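Long-range contacts in chromosomal replication initiator protein dnaA (Thermotoga maritima, PDB 2Z4S), which probably initiates and regulates chromosomal replication, its ATP-bound form binding the origin oriC to start assembly of the initiation complex: residues S114-A119 / L256-E261; Y130-I135 / F252-V257; V195-I200 / G227-I232; E215-F220 / D246-R251. All blocks are in the same frame, centred on the assembly; numbering follows the deposited sequence.

In the fold
From the N-terminal end of the model, the chain first lays down helix 114-125 and strand 133-136, whose partners in interactions 1 and 2 come more than a hundred residues later. Strand 197-201 and helix 210-224 come next. Interaction 3 then closes a beta-alpha-beta crossover, setting 227-232 beside 195-200 in the parallel sheet. Interaction 4 brings 246-251 back onto 215-220; these two loops cross, since their segments interleave along the chain. Both lie within the span closed by interaction 2, where 252-257 returns to 130-135. The same returning chain runs on into interaction 1, sharing Leu256 and Val257, and reaches helix 114-125. Sheet, crossover helix, edge strand and helix 114-125 are thereby tied together.

Interaction 1. Residues S114-A119 / L256-E261; sequences SFAYHA and LVAKLE
Ala258 is the centre of this contact, its methyl packed against Phe115, Ala116 and Ala119 on one side of helix 114-125. It rests on the helix backbone, with CB 3.7 Å from Ala116 CA, and a turn further along it comes within 4.3 Å of Ala119 CB. Phe115 adds to this from the flank. With CG anti to its backbone N (chi1 -176°), the ring lies beside Ala258, CD2 4.0 Å from its CB in an oblique approach.

Two leucines continue the contact beyond Ala258. Leu260 has its CG beside the backbone N (chi1 -73°), which swings the branch tip back to the helix, so that CD2 meets the methyl of Ala116 at 3.4 Å. At the other end Leu256 CD1 approaches Ala119 CB at 4.3 Å, tip to tip and more loosely. Because the segment is extended, Val257 and Lys259 point away from the helix. The drawn-out chain of Lys259 reaches Glu261, NZ to OE1 3.2 Å, in a weak salt bridge on the exposed side.

Small alanines facing the loop allow the two backbones to approach closely, with apolar contact alone joining them. The segment runs along the edge strand 133-136, bonding through its backbone to Phe134 and Tyr136, while Ala119 packs on Leu133. Leu260 bridges inward from there, touching Ile135 of that strand, Lys143 and Leu146 of helix 143-157, and ADP-binding Asn113.

Interaction 2. Residues Y130-I135 / F252-V257; sequences YNPLFI and FQMGLV
The backbones run alongside each other around Leu133 and Leu256, whose CA atoms are 4.6 Å apart, and Phe134 N donates to Leu256 O at 2.8 Å with a bent N-H...O angle of 146°, the donor standing above the carbonyl plane. Phe134, its CG anti to the backbone N, sends its ring to the end of helix 246-253. There CE2 lies over one face of the Phe252 ring, 3.7 Å from CD2, while the two planes stand 31° apart and cross obliquely. On the other flank Leu256 is held between two residues: CD1 touches Tyr130 CB at 3.8 Å, and CB meets Leu133 CD1, also at 3.8 Å. Pro132, which follows a cis peptide bond, crosses Met254 at about a right angle, CD to CG 3.9 Å. An alanine in place of Phe134 would probably loosen the edge strand from the helix end, since the ring contact with Phe252 would be lost. Asn131 ND2 and OD1 bond to Lys228 O, just ahead of strand 229-234, and Ile230 N within it. Cohesion here therefore comes from main-chain polarity and apolar side chains, with no charged group involved.

Interaction 3. Residues V195-I200 / G227-I232; sequences VDILLI and GKQIVI
Segments 197-200 and 229-232 of two neighbouring strands run parallel, their axes 4.8 Å apart and only 6° out of line, and the pairing is regular from Ile197 onward. Leu198 N gives a nearly straight bond to Gln229 O (2.9 Å, 171°), Leu198 O accepts from Val231 N at 3.0 Å, and Ile200 N meets Val231 O at 2.8 Å. The donors approach nearly along the C=O axes. Paired side chains lie beside each other, pointing the same way: Leu199 CD2 is 3.9 Å from Val231 CG2 on the face packed against helix 143-157, and Ile200 CD1 is 4.0 Å from Ile232 CG1 on the face toward helix 210-224.

The N-terminal end is looser and partly exposed. Gln229 N makes only a weak bond to Asp196 O. Lys228, bent at chi2, reaches across to segment 195-200 so that NZ bonds to Val195 O, whose position is less sure, and forms a weak salt bridge with Asp196 OD1 at 3.2 Å. The stronger partner of Asp196 is Arg162, whose N bonds to OD2, so the carboxylate is probably held in place from both sides. Replacing Lys228 with an alanine would probably leave this end less tightly tied, as both the salt bridge and the bond to the Val195 carbonyl would be gone.

Joined through helix 210-224, the two strands form a beta-alpha-beta crossover at the centre of the parallel sheet. This is the core of a P-loop AAA+ domain, in which strand 197-201 leads directly to the magnesium ligand Asp202.

Interaction 4. Residues E215-F220 / D246-R251; sequences ELFHTF and DRLVSR
Helix 210-224, the crossover helix of the AAA+ beta-alpha-beta unit, is flanked here by helix 246-253, which follows the next strand of the sheet. The short segments cross at 38° with their axes 9.8 Å apart, a spacing bridged mainly by two phenylalanines and two arginines, with Leu216 and Leu248 beneath. Phe217 points toward the partner helix and is embraced by both arginines. Arg247 runs extended across one face of its ring: CD sits over the centre, 3.6 Å from the centroid, in a CH-pi contact. Beyond it the guanidinium lies flat on the ring, CZ 4.1 Å from the centroid and the planes 23° apart, a stacked cation-pi pair. A hydrogen bond from Arg247 NE to Gln245 OE1 probably helps to fix the rotation of that group. Arg251 reaches the same ring differently, bringing NH1 to its edge with the guanidinium turned almost perpendicular.

Deeper in, toward the sheet, the contact becomes aliphatic. Leu248 CD2 lies 3.9 Å from Phe217 CA, and Leu216 CD1 meets Leu248 CD1 at 4.3 Å. On the far side of helix 210-224 Glu215 is engaged in salt bridges with Arg188 and Arg192. One turn after Phe217, Phe220 receives Arg251 in turn: the bends at chi2 and chi3 carry the guanidinium on to Phe217, while Arg251 CB stands over one face of Phe220, 3.6 Å from the centroid.

Interaction 1. Residues S114-A119 / L256-E261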
# COMPACT_ATOMS: atom_id res chain seq x y z
N SER A 114 -7.33 9.87 6.94
CA SER A 114 -6.96 9.90 8.35
C SER A 114 -7.25 8.61 9.12
O SER A 114 -6.35 8.03 9.72
CB SER A 114 -7.67 11.07 9.05
OG SER A 114 -7.47 11.03 10.47
N PHE A 115 -8.50 8.16 9.10
CA PHE A 115 -8.83 6.96 9.84
C PHE A 115 -7.94 5.81 9.44
O PHE A 115 -7.43 5.08 10.30
CB PHE A 115 -10.28 6.56 9.67
CG PHE A 115 -10.66 5.38 10.50
CD1 PHE A 115 -10.33 5.35 11.85
CD2 PHE A 115 -11.29 4.28 9.95
CE1 PHE A 115 -10.61 4.24 12.63
CE2 PHE A 115 -11.58 3.15 10.72
CZ PHE A 115 -11.23 3.14 12.06
N ALA A 116 -7.74 5.66 8.13
CA ALA A 116 -6.88 4.59 7.62
C ALA A 116 -5.51 4.75 8.26
O ALA A 116 -4.95 3.81 8.84
CB ALA A 116 -6.78 4.69 6.12
N TYR A 117 -4.97 5.96 8.17
CA TYR A 117 -3.67 6.29 8.72
C TYR A 117 -3.53 5.89 10.20
O TYR A 117 -2.54 5.28 10.60
CB TYR A 117 -3.42 7.79 8.58
CG TYR A 117 -2.17 8.27 9.26
CD1 TYR A 117 -0.92 8.15 8.65
CD2 TYR A 117 -2.23 8.81 10.55
CE1 TYR A 117 0.23 8.55 9.31
CE2 TYR A 117 -1.08 9.21 11.21
CZ TYR A 117 0.15 9.08 10.59
OH TYR A 117 1.28 9.48 11.26
N HIS A 118 -4.54 6.23 11.00
CA HIS A 118 -4.48 5.92 12.42
C HIS A 118 -4.63 4.44 12.70
O HIS A 118 -3.96 3.91 13.60
CB HIS A 118 -5.54 6.71 13.17
CG HIS A 118 -5.27 8.19 13.21
ND1 HIS A 118 -4.31 8.74 14.03
CD2 HIS A 118 -5.79 9.21 12.49
CE1 HIS A 118 -4.25 10.04 13.81
NE2 HIS A 118 -5.14 10.35 12.89
N ALA A 119 -5.50 3.78 11.95
CA ALA A 119 -5.70 2.35 12.12
C ALA A 119 -4.34 1.70 11.95
O ALA A 119 -3.87 0.94 12.80
CB ALA A 119 -6.65 1.83 11.08
N LEU A 256 -10.42 -4.69 12.21
CA LEU A 256 -10.38 -3.32 11.70
C LEU A 256 -10.52 -3.31 10.19
O LEU A 256 -9.85 -4.06 9.48
CB LEU A 256 -9.08 -2.64 12.10
CG LEU A 256 -9.08 -2.10 13.53
CD1 LEU A 256 -7.80 -1.31 13.78
CD2 LEU A 256 -10.31 -1.21 13.70
N VAL A 257 -11.40 -2.44 9.70
CA VAL A 257 -11.66 -2.32 8.28
C VAL A 257 -11.71 -0.86 7.86
O VAL A 257 -12.79 -0.30 7.76
CB VAL A 257 -13.00 -2.95 7.93
CG1 VAL A 257 -13.28 -2.82 6.44
CG2 VAL A 257 -12.99 -4.39 8.37
N ALA A 258 -10.56 -0.26 7.58
CA ALA A 258 -10.51 1.14 7.17
C ALA A 258 -10.65 1.35 5.66
O ALA A 258 -10.40 0.46 4.86
CB ALA A 258 -9.22 1.76 7.65
N LYS A 259 -11.06 2.56 5.27
CA LYS A 259 -11.24 2.92 3.86
C LYS A 259 -10.50 4.22 3.47
O LYS A 259 -10.62 5.24 4.15
CB LYS A 259 -12.72 3.09 3.55
CG LYS A 259 -12.97 3.64 2.17
CD LYS A 259 -14.40 4.06 1.99
CE LYS A 259 -14.64 4.54 0.58
NZ LYS A 259 -15.98 5.17 0.41
N LEU A 260 -9.75 4.18 2.38
CA LEU A 260 -9.05 5.37 1.91
C LEU A 260 -9.89 6.01 0.82
O LEU A 260 -10.53 5.32 0.04
CB LEU A 260 -7.68 4.98 1.33
CG LEU A 260 -6.59 4.56 2.32
CD1 LEU A 260 -5.47 3.87 1.59
CD2 LEU A 260 -6.03 5.78 3.01
N GLU A 261 -9.93 7.34 0.77
CA GLU A 261 -10.67 8.05 -0.28
C GLU A 261 -9.73 9.12 -0.84
O GLU A 261 -8.83 9.59 -0.14
CB GLU A 261 -11.97 8.65 0.26
CG GLU A 261 -12.98 7.60 0.75
CD GLU A 261 -14.40 8.14 1.00
OE1 GLU A 261 -15.19 8.27 0.04
OE2 GLU A 261 -14.73 8.44 2.17

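Interaction 2. Residues Y130-I135 / F252-V257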
# COMPACT_ATOMS: atom_id res chain seq x y z
N TYR A 130 -5.39 -5.72 17.30
CA TYR A 130 -6.52 -5.65 16.39
C TYR A 130 -6.23 -6.50 15.16
O TYR A 130 -5.73 -5.98 14.16
CB TYR A 130 -6.80 -4.21 15.98
CG TYR A 130 -6.89 -3.22 17.12
CD1 TYR A 130 -5.91 -2.23 17.31
CD2 TYR A 130 -7.95 -3.26 18.02
CE1 TYR A 130 -5.99 -1.32 18.36
CE2 TYR A 130 -8.03 -2.34 19.08
CZ TYR A 130 -7.05 -1.37 19.24
OH TYR A 130 -7.13 -0.47 20.28
N ASN A 131 -6.54 -7.79 15.24
CA ASN A 131 -6.29 -8.69 14.13
C ASN A 131 -7.54 -9.14 13.40
O ASN A 131 -8.42 -9.74 13.99
CB ASN A 131 -5.55 -9.92 14.62
CG ASN A 131 -4.29 -10.18 13.85
OD1 ASN A 131 -4.23 -9.96 12.64
ND2 ASN A 131 -3.27 -10.67 14.54
N PRO A 132 -7.62 -8.87 12.10
CA PRO A 132 -6.60 -8.19 11.30
C PRO A 132 -7.04 -6.78 10.91
O PRO A 132 -8.11 -6.31 11.28
CB PRO A 132 -6.51 -9.08 10.09
CG PRO A 132 -8.00 -9.31 9.80
CD PRO A 132 -8.60 -9.53 11.21
N LEU A 133 -6.20 -6.13 10.13
CA LEU A 133 -6.50 -4.80 9.63
C LEU A 133 -6.74 -5.01 8.14
O LEU A 133 -5.95 -5.67 7.47
CB LEU A 133 -5.31 -3.86 9.85
CG LEU A 133 -5.31 -2.48 9.18
CD1 LEU A 133 -6.61 -1.74 9.41
CD2 LEU A 133 -4.12 -1.71 9.71
N PHE A 134 -7.84 -4.46 7.63
CA PHE A 134 -8.15 -4.61 6.23
C PHE A 134 -8.37 -3.24 5.64
O PHE A 134 -9.45 -2.68 5.77
CB PHE A 134 -9.41 -5.45 6.03
CG PHE A 134 -9.73 -5.72 4.59
CD1 PHE A 134 -10.39 -4.78 3.82
CD2 PHE A 134 -9.36 -6.92 4.00
CE1 PHE A 134 -10.68 -5.02 2.47
CE2 PHE A 134 -9.63 -7.18 2.65
CZ PHE A 134 -10.30 -6.22 1.88
N ILE A 135 -7.34 -2.71 4.99
CA ILE A 135 -7.42 -1.40 4.37
C ILE A 135 -7.85 -1.56 2.91
O ILE A 135 -7.41 -2.47 2.23
CB ILE A 135 -6.06 -0.70 4.42
CG1 ILE A 135 -5.59 -0.59 5.88
CG2 ILE A 135 -6.16 0.68 3.79
CD1 ILE A 135 -4.27 0.12 6.04
N PHE A 252 -11.91 -11.28 6.72
CA PHE A 252 -11.51 -9.91 6.46
C PHE A 252 -12.25 -8.88 7.31
O PHE A 252 -11.64 -7.92 7.81
CB PHE A 252 -11.70 -9.59 4.98
CG PHE A 252 -10.86 -10.43 4.06
CD1 PHE A 252 -9.74 -11.10 4.54
CD2 PHE A 252 -11.16 -10.52 2.71
CE1 PHE A 252 -8.92 -11.84 3.68
CE2 PHE A 252 -10.34 -11.26 1.84
CZ PHE A 252 -9.23 -11.91 2.33
N GLN A 253 -13.55 -9.08 7.50
CA GLN A 253 -14.36 -8.14 8.28
C GLN A 253 -14.27 -8.27 9.80
O GLN A 253 -14.57 -7.31 10.53
CB GLN A 253 -15.82 -8.28 7.85
CG GLN A 253 -16.01 -8.09 6.37
CD GLN A 253 -17.43 -8.39 5.91
OE1 GLN A 253 -17.92 -9.51 6.07
NE2 GLN A 253 -18.09 -7.39 5.32
N MET A 254 -13.83 -9.43 10.28
CA MET A 254 -13.73 -9.70 11.71
C MET A 254 -12.72 -8.85 12.47
O MET A 254 -12.30 -9.21 13.57
CB MET A 254 -13.41 -11.17 11.96
CG MET A 254 -11.95 -11.53 11.71
SD MET A 254 -11.50 -13.10 12.46
CE MET A 254 -11.75 -14.16 11.09
N GLY A 255 -12.30 -7.74 11.88
CA GLY A 255 -11.35 -6.89 12.56
C GLY A 255 -11.47 -5.48 12.01
O GLY A 255 -12.51 -5.13 11.42
N LEU A 256 -10.42 -4.69 12.21
CA LEU A 256 -10.38 -3.32 11.70
C LEU A 256 -10.52 -3.31 10.19
O LEU A 256 -9.85 -4.06 9.48
CB LEU A 256 -9.08 -2.64 12.10
CG LEU A 256 -9.08 -2.10 13.53
CD1 LEU A 256 -7.80 -1.31 13.78
CD2 LEU A 256 -10.31 -1.21 13.70
N VAL A 257 -11.40 -2.44 9.70
CA VAL A 257 -11.66 -2.32 8.28
C VAL A 257 -11.71 -0.86 7.86
O VAL A 257 -12.79 -0.30 7.76
CB VAL A 257 -13.00 -2.95 7.93
CG1 VAL A 257 -13.28 -2.82 6.44
CG2 VAL A 257 -12.99 -4.39 8.37

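Interaction 3. Residues V195-I200 / G227-I232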
# COMPACT_ATOMS: atom_id res chain seq x y z
N VAL A 195 6.78 -16.16 10.96
CA VAL A 195 6.29 -14.79 10.78
C VAL A 195 5.48 -14.36 11.98
O VAL A 195 4.67 -15.13 12.49
CB VAL A 195 5.38 -14.62 9.54
CG1 VAL A 195 6.16 -14.93 8.28
CG2 VAL A 195 4.14 -15.48 9.65
N ASP A 196 5.69 -13.12 12.41
CA ASP A 196 4.97 -12.58 13.55
C ASP A 196 3.90 -11.66 13.01
O ASP A 196 2.78 -11.62 13.51
CB ASP A 196 5.93 -11.83 14.44
CG ASP A 196 7.22 -12.59 14.65
OD1 ASP A 196 7.13 -13.81 14.91
OD2 ASP A 196 8.30 -11.97 14.54
N ILE A 197 4.26 -10.92 11.98
CA ILE A 197 3.31 -10.04 11.35
C ILE A 197 3.43 -10.30 9.86
O ILE A 197 4.54 -10.39 9.31
CB ILE A 197 3.57 -8.56 11.68
CG1 ILE A 197 2.55 -7.71 10.94
CG2 ILE A 197 5.01 -8.18 11.34
CD1 ILE A 197 2.74 -6.24 11.13
N LEU A 198 2.28 -10.47 9.21
CA LEU A 198 2.18 -10.76 7.79
C LEU A 198 1.37 -9.65 7.12
O LEU A 198 0.22 -9.39 7.49
CB LEU A 198 1.50 -12.14 7.64
CG LEU A 198 1.22 -12.90 6.33
CD1 LEU A 198 -0.22 -12.71 5.92
CD2 LEU A 198 2.18 -12.46 5.26
N LEU A 199 1.98 -8.96 6.17
CA LEU A 199 1.30 -7.87 5.47
C LEU A 199 1.05 -8.34 4.05
O LEU A 199 2.00 -8.69 3.37
CB LEU A 199 2.21 -6.64 5.44
CG LEU A 199 2.93 -6.33 6.76
CD1 LEU A 199 4.17 -5.51 6.48
CD2 LEU A 199 2.00 -5.61 7.72
N ILE A 200 -0.20 -8.36 3.60
CA ILE A 200 -0.49 -8.82 2.23
C ILE A 200 -1.09 -7.72 1.38
O ILE A 200 -2.17 -7.21 1.70
CB ILE A 200 -1.49 -9.98 2.20
CG1 ILE A 200 -1.23 -10.96 3.34
CG2 ILE A 200 -1.39 -10.69 0.86
CD1 ILE A 200 -2.42 -11.87 3.64
N GLY A 227 -1.88 -15.01 17.74
CA GLY A 227 -1.69 -13.58 17.92
C GLY A 227 -0.83 -12.86 16.90
O GLY A 227 -0.41 -11.73 17.15
N LYS A 228 -0.57 -13.49 15.76
CA LYS A 228 0.24 -12.87 14.71
C LYS A 228 -0.61 -11.85 13.96
O LYS A 228 -1.70 -12.18 13.49
CB LYS A 228 0.71 -13.93 13.74
CG LYS A 228 1.33 -15.13 14.39
CD LYS A 228 2.79 -14.92 14.68
CE LYS A 228 3.46 -16.27 14.88
NZ LYS A 228 4.95 -16.19 14.77
N GLN A 229 -0.11 -10.62 13.83
CA GLN A 229 -0.86 -9.57 13.14
C GLN A 229 -0.99 -9.82 11.64
O GLN A 229 -0.02 -10.18 10.98
CB GLN A 229 -0.19 -8.21 13.36
CG GLN A 229 -0.91 -7.03 12.68
CD GLN A 229 -2.26 -6.72 13.30
OE1 GLN A 229 -2.39 -6.65 14.52
NE2 GLN A 229 -3.28 -6.52 12.45
N ILE A 230 -2.20 -9.63 11.12
CA ILE A 230 -2.47 -9.81 9.70
C ILE A 230 -2.94 -8.47 9.17
O ILE A 230 -3.74 -7.80 9.83
CB ILE A 230 -3.67 -10.78 9.44
CG1 ILE A 230 -3.53 -12.08 10.24
CG2 ILE A 230 -3.77 -11.08 7.96
CD1 ILE A 230 -2.67 -13.12 9.58
N VAL A 231 -2.46 -8.05 8.00
CA VAL A 231 -2.94 -6.80 7.40
C VAL A 231 -3.16 -7.09 5.91
O VAL A 231 -2.29 -7.62 5.24
CB VAL A 231 -1.95 -5.61 7.59
CG1 VAL A 231 -2.52 -4.36 6.98
CG2 VAL A 231 -1.70 -5.36 9.05
N ILE A 232 -4.35 -6.76 5.42
CA ILE A 232 -4.70 -7.01 4.02
C ILE A 232 -5.12 -5.72 3.34
O ILE A 232 -5.84 -4.91 3.91
CB ILE A 232 -5.89 -8.06 3.90
CG1 ILE A 232 -5.48 -9.42 4.45
CG2 ILE A 232 -6.31 -8.25 2.45
CD1 ILE A 232 -5.62 -9.55 5.94

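Interaction 4. Residues E215-F220 / D246-R251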
# COMPACT_ATOMS: atom_id res chain seq x y z
N GLU A 215 -5.90 -21.90 0.66
CA GLU A 215 -4.64 -21.95 1.40
C GLU A 215 -4.45 -20.70 2.26
O GLU A 215 -4.03 -20.79 3.42
CB GLU A 215 -3.47 -22.12 0.42
CG GLU A 215 -2.06 -22.22 1.04
CD GLU A 215 -1.92 -23.35 2.05
OE1 GLU A 215 -2.52 -24.42 1.83
OE2 GLU A 215 -1.19 -23.16 3.05
N LEU A 216 -4.77 -19.54 1.68
CA LEU A 216 -4.64 -18.27 2.40
C LEU A 216 -5.52 -18.38 3.63
O LEU A 216 -5.10 -18.04 4.74
CB LEU A 216 -5.13 -17.11 1.53
CG LEU A 216 -4.48 -15.72 1.68
CD1 LEU A 216 -5.42 -14.69 1.11
CD2 LEU A 216 -4.20 -15.41 3.11
N PHE A 217 -6.74 -18.87 3.41
CA PHE A 217 -7.72 -19.06 4.47
C PHE A 217 -7.15 -19.68 5.75
O PHE A 217 -7.32 -19.14 6.84
CB PHE A 217 -8.87 -19.94 3.97
CG PHE A 217 -9.92 -20.20 5.01
CD1 PHE A 217 -10.84 -19.22 5.36
CD2 PHE A 217 -9.95 -21.42 5.68
CE1 PHE A 217 -11.77 -19.44 6.36
CE2 PHE A 217 -10.88 -21.65 6.68
CZ PHE A 217 -11.80 -20.65 7.03
N HIS A 218 -6.48 -20.83 5.62
CA HIS A 218 -5.91 -21.48 6.80
C HIS A 218 -4.71 -20.70 7.35
O HIS A 218 -4.58 -20.55 8.58
CB HIS A 218 -5.50 -22.92 6.47
CG HIS A 218 -6.66 -23.80 6.10
ND1 HIS A 218 -7.75 -23.97 6.92
CD2 HIS A 218 -6.91 -24.52 4.98
CE1 HIS A 218 -8.63 -24.76 6.32
NE2 HIS A 218 -8.14 -25.10 5.14
N THR A 219 -3.85 -20.23 6.45
CA THR A 219 -2.67 -19.45 6.84
C THR A 219 -3.18 -18.37 7.78
O THR A 219 -2.60 -18.11 8.84
CB THR A 219 -2.01 -18.77 5.63
OG1 THR A 219 -1.89 -19.70 4.55
CG2 THR A 219 -0.64 -18.27 6.01
N PHE A 220 -4.29 -17.76 7.38
CA PHE A 220 -4.92 -16.72 8.16
C PHE A 220 -5.23 -17.26 9.54
O PHE A 220 -4.69 -16.79 10.54
CB PHE A 220 -6.23 -16.29 7.50
CG PHE A 220 -6.94 -15.16 8.21
CD1 PHE A 220 -6.84 -13.86 7.76
CD2 PHE A 220 -7.74 -15.42 9.32
CE1 PHE A 220 -7.52 -12.83 8.39
CE2 PHE A 220 -8.43 -14.40 9.96
CZ PHE A 220 -8.32 -13.10 9.50
N ASP A 246 -16.74 -16.88 0.98
CA ASP A 246 -17.36 -16.17 2.09
C ASP A 246 -16.60 -16.36 3.40
O ASP A 246 -16.58 -15.46 4.24
CB ASP A 246 -18.79 -16.66 2.30
CG ASP A 246 -19.61 -16.63 1.03
OD1 ASP A 246 -19.89 -15.51 0.53
OD2 ASP A 246 -19.96 -17.71 0.52
N ARG A 247 -16.00 -17.52 3.59
CA ARG A 247 -15.28 -17.77 4.82
C ARG A 247 -14.04 -16.89 4.91
O ARG A 247 -13.64 -16.50 6.01
CB ARG A 247 -14.88 -19.24 4.93
CG ARG A 247 -14.23 -19.81 3.70
CD ARG A 247 -13.75 -21.21 3.98
NE ARG A 247 -12.94 -21.71 2.87
CZ ARG A 247 -12.21 -22.82 2.93
NH1 ARG A 247 -12.19 -23.54 4.04
NH2 ARG A 247 -11.48 -23.19 1.88
N LEU A 248 -13.45 -16.58 3.77
CA LEU A 248 -12.29 -15.70 3.73
C LEU A 248 -12.80 -14.29 3.99
O LEU A 248 -12.37 -13.62 4.93
CB LEU A 248 -11.63 -15.74 2.37
CG LEU A 248 -10.19 -16.23 2.36
CD1 LEU A 248 -9.57 -15.83 1.02
CD2 LEU A 248 -9.40 -15.63 3.52
N VAL A 249 -13.73 -13.86 3.14
CA VAL A 249 -14.34 -12.54 3.25
C VAL A 249 -14.80 -12.28 4.69
O VAL A 249 -14.78 -11.16 5.17
CB VAL A 249 -15.55 -12.43 2.31
CG1 VAL A 249 -16.08 -11.01 2.32
CG2 VAL A 249 -15.16 -12.85 0.91
N SER A 250 -15.23 -13.34 5.36
CA SER A 250 -15.67 -13.21 6.74
C SER A 250 -14.45 -13.00 7.65
O SER A 250 -14.55 -12.38 8.72
CB SER A 250 -16.43 -14.47 7.15
OG SER A 250 -15.60 -15.61 7.00
N ARG A 251 -13.30 -13.51 7.23
CA ARG A 251 -12.07 -13.34 7.99
C ARG A 251 -11.59 -11.89 7.85
O ARG A 251 -10.94 -11.34 8.75
CB ARG A 251 -10.97 -14.27 7.46
CG ARG A 251 -11.32 -15.75 7.43
CD ARG A 251 -10.76 -16.52 8.63
NE ARG A 251 -11.71 -16.65 9.73
CZ ARG A 251 -12.89 -17.25 9.64
NH1 ARG A 251 -13.29 -17.79 8.49
NH2 ARG A 251 -13.69 -17.31 10.70